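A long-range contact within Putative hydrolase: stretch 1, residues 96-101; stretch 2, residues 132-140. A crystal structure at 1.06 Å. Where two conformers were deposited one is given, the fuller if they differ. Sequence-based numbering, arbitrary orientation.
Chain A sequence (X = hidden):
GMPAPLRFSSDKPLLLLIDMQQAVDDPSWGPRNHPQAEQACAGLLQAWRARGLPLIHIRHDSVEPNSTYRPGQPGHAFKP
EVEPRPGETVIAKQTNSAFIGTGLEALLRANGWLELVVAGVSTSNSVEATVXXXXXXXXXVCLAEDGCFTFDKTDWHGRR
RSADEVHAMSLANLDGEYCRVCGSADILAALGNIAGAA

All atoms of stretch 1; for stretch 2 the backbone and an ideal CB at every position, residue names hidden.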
# COMPACT_ATOMS: atom_id res chain seq x y z
N ASN A 96 -3.36 9.46 -0.39
CA ASN A 96 -4.16 8.24 -0.39
C ASN A 96 -4.37 7.65 0.98
O ASN A 96 -5.46 7.24 1.34
CB ASN A 96 -3.54 7.23 -1.34
CG ASN A 96 -3.36 7.81 -2.71
OD1 ASN A 96 -2.28 8.23 -3.09
ND2 ASN A 96 -4.47 7.94 -3.42
N SER A 97 -3.29 7.53 1.76
CA SER A 97 -3.41 6.96 3.09
C SER A 97 -4.05 7.93 4.07
O SER A 97 -3.60 9.04 4.23
CB SER A 97 -2.04 6.57 3.63
OG SER A 97 -2.24 6.15 4.99
N ALA A 98 -5.05 7.43 4.80
CA ALA A 98 -5.75 8.23 5.83
C ALA A 98 -4.85 8.60 7.02
O ALA A 98 -5.26 9.43 7.82
CB ALA A 98 -6.97 7.48 6.33
N PHE A 99 -3.66 7.99 7.13
CA PHE A 99 -2.76 8.32 8.21
C PHE A 99 -1.85 9.53 7.94
O PHE A 99 -1.37 10.18 8.87
CB PHE A 99 -1.87 7.12 8.56
CG PHE A 99 -2.63 5.97 9.13
CD1 PHE A 99 -2.93 5.90 10.50
CD2 PHE A 99 -3.10 4.95 8.33
CE1 PHE A 99 -3.65 4.87 11.04
CE2 PHE A 99 -3.82 3.92 8.86
CZ PHE A 99 -4.10 3.87 10.23
N ILE A 100 -1.59 9.81 6.69
CA ILE A 100 -0.52 10.74 6.34
C ILE A 100 -1.05 12.15 6.35
O ILE A 100 -2.00 12.51 5.66
CB ILE A 100 0.18 10.35 5.04
CG1 ILE A 100 0.99 9.05 5.31
CG2 ILE A 100 1.10 11.50 4.59
CD1 ILE A 100 1.67 8.43 4.12
N GLY A 101 -0.45 12.96 7.21
CA GLY A 101 -0.79 14.36 7.34
C GLY A 101 -2.04 14.59 8.16
O GLY A 101 -2.56 15.72 8.15
N UNK A 132 -2.83 -1.06 4.22
CA UNK A 132 -1.44 -1.52 4.30
C UNK A 132 -0.74 -0.80 5.44
O UNK A 132 -0.02 -1.44 6.22
CB UNK A 132 -0.70 -1.28 2.98
N UNK A 133 -0.90 0.52 5.52
CA UNK A 133 -0.27 1.24 6.65
C UNK A 133 -0.85 0.84 7.98
O UNK A 133 -0.09 0.64 8.93
CB UNK A 133 -0.42 2.75 6.47
N UNK A 134 -2.17 0.72 8.07
CA UNK A 134 -2.77 0.32 9.35
C UNK A 134 -2.20 -0.99 9.86
O UNK A 134 -1.87 -1.12 11.04
CB UNK A 134 -4.29 0.20 9.21
N UNK A 135 -2.16 -2.00 9.00
CA UNK A 135 -1.67 -3.29 9.43
C UNK A 135 -0.20 -3.22 9.85
O UNK A 135 0.20 -3.74 10.90
CB UNK A 135 -1.85 -4.32 8.31
N UNK A 136 0.61 -2.51 9.07
CA UNK A 136 2.03 -2.41 9.42
C UNK A 136 2.29 -1.58 10.68
O UNK A 136 3.27 -1.81 11.37
CB UNK A 136 2.80 -1.80 8.25
N UNK A 137 1.39 -0.65 10.98
CA UNK A 137 1.46 0.13 12.23
C UNK A 137 1.01 -0.68 13.44
O UNK A 137 1.16 -0.22 14.57
CB UNK A 137 0.60 1.39 12.11
N UNK A 138 0.45 -1.86 13.25
CA UNK A 138 0.04 -2.75 14.33
C UNK A 138 -1.42 -2.73 14.70
O UNK A 138 -1.80 -3.25 15.73
CB UNK A 138 0.85 -2.42 15.58
N UNK A 139 -2.26 -2.10 13.88
CA UNK A 139 -3.71 -2.16 14.09
C UNK A 139 -4.23 -3.48 13.59
O UNK A 139 -3.72 -4.07 12.63
CB UNK A 139 -4.43 -1.00 13.39
N UNK A 140 -5.27 -3.98 14.26
CA UNK A 140 -6.01 -5.19 13.87
C UNK A 140 -7.14 -4.74 12.95
O UNK A 140 -8.10 -4.13 13.40
CB UNK A 140 -6.55 -5.95 15.09

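Stretch 1 folds as a type I beta turn from Ser 97 to Ile 100, and it offers the second stretch a largely apolar surface, the ring of Phe 99 and the end of Ile 100, with one polar group, the hydroxyl of Ser 97, which already accepts a hydrogen bond from Phe 99 N.

Position 132 lies in the helix with CA-to-CB sideways and nothing of stretch 1 within reach of its ideal CB. The contact leaves the choice open; Arg 132 is deposited, its end leading away to partners elsewhere in the structure.

At position 133 CB points toward the turn, its ideal position 3.9 Å from Phe 99 CD2 and 4.1 Å from Ser 97 OG, with Ile 100 further on. A flexible, unbranched apolar chain would suit this groove. The residue is Met 133, built as selenomethionine. Its SE lies 3.2 Å from Ser 97 OG and 3.6 Å from Ile 100 CD1, while its CE reaches back to 3.8 Å from Phe 99 CB, so one chain touches all three residues.

At position 134 CB points sideways, yet its ideal site is already 3.8 Å from Phe 99 CE2. With the ring so near, a small residue is the simple answer: alanine, perhaps serine or glycine. Ala 134 packs its CB 3.7 Å from Phe 99 CE2.

Position 135 has helical angles and faces nothing here, so many residues would do; it is Gly 135. Position 136 is equally out of reach, and Asn 136 bonds elsewhere in the structure.

Position 137 points toward stretch 1 again, but its ideal CB has no neighbour there within 5.5 Å. The gap calls for length, with leucine, methionine or isoleucine as candidates to reach the ring. Leu 137 sets CD1 over one face of Phe 99, 4.0 Å from the ring centroid and only 14° off the normal, a CH-pi contact.

Position 138 has phi near 99°, and a CB would be jammed against the carbonyl O of the residue before. Backbone alone calls for glycine, and Gly 138 is the first residue to leave helical angles, in a Schellman motif.

Position 139, now in extended angles, points toward the Phe 99 ring from a distance. A long apolar or aromatic side chain could bridge it. Phe 139 brings CE2 to 4.1 Å from Phe 99 CE1; the planes lie 30° apart but are slid so that the rings barely overlap.

Position 140 is out of reach of the turn, and this contact sets no demand on Ala 140.

Stretch 2 132-140: RMAGNLGFA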
# COMPACT_ATOMS: atom_id res chain seq x y z
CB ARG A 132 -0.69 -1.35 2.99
CG ARG A 132 -1.07 -2.33 1.90
CD ARG A 132 -0.16 -2.20 0.69
NE ARG A 132 -0.50 -3.07 -0.43
CZ ARG A 132 0.35 -3.91 -1.03
NH1 ARG A 132 1.57 -4.14 -0.58
NH2 ARG A 132 -0.02 -4.46 -2.17
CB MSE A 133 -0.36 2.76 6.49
CG MSE A 133 0.60 3.27 5.53
SE MSE A 133 0.80 5.22 5.58
CE MSE A 133 1.34 5.48 7.43
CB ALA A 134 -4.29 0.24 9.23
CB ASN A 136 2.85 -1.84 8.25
CG ASN A 136 3.09 -2.79 7.07
OD1 ASN A 136 3.79 -2.40 6.14
ND2 ASN A 136 2.59 -3.99 7.08
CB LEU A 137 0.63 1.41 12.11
CG LEU A 137 1.21 2.51 11.20
CD1 LEU A 137 0.18 3.61 10.98
CD2 LEU A 137 2.52 3.09 11.75
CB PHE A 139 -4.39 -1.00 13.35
CG PHE A 139 -4.04 0.31 13.94
CD1 PHE A 139 -4.76 0.81 14.99
CD2 PHE A 139 -3.01 1.08 13.43
CE1 PHE A 139 -4.43 2.00 15.57
CE2 PHE A 139 -2.66 2.30 14.01
CZ PHE A 139 -3.37 2.75 15.10
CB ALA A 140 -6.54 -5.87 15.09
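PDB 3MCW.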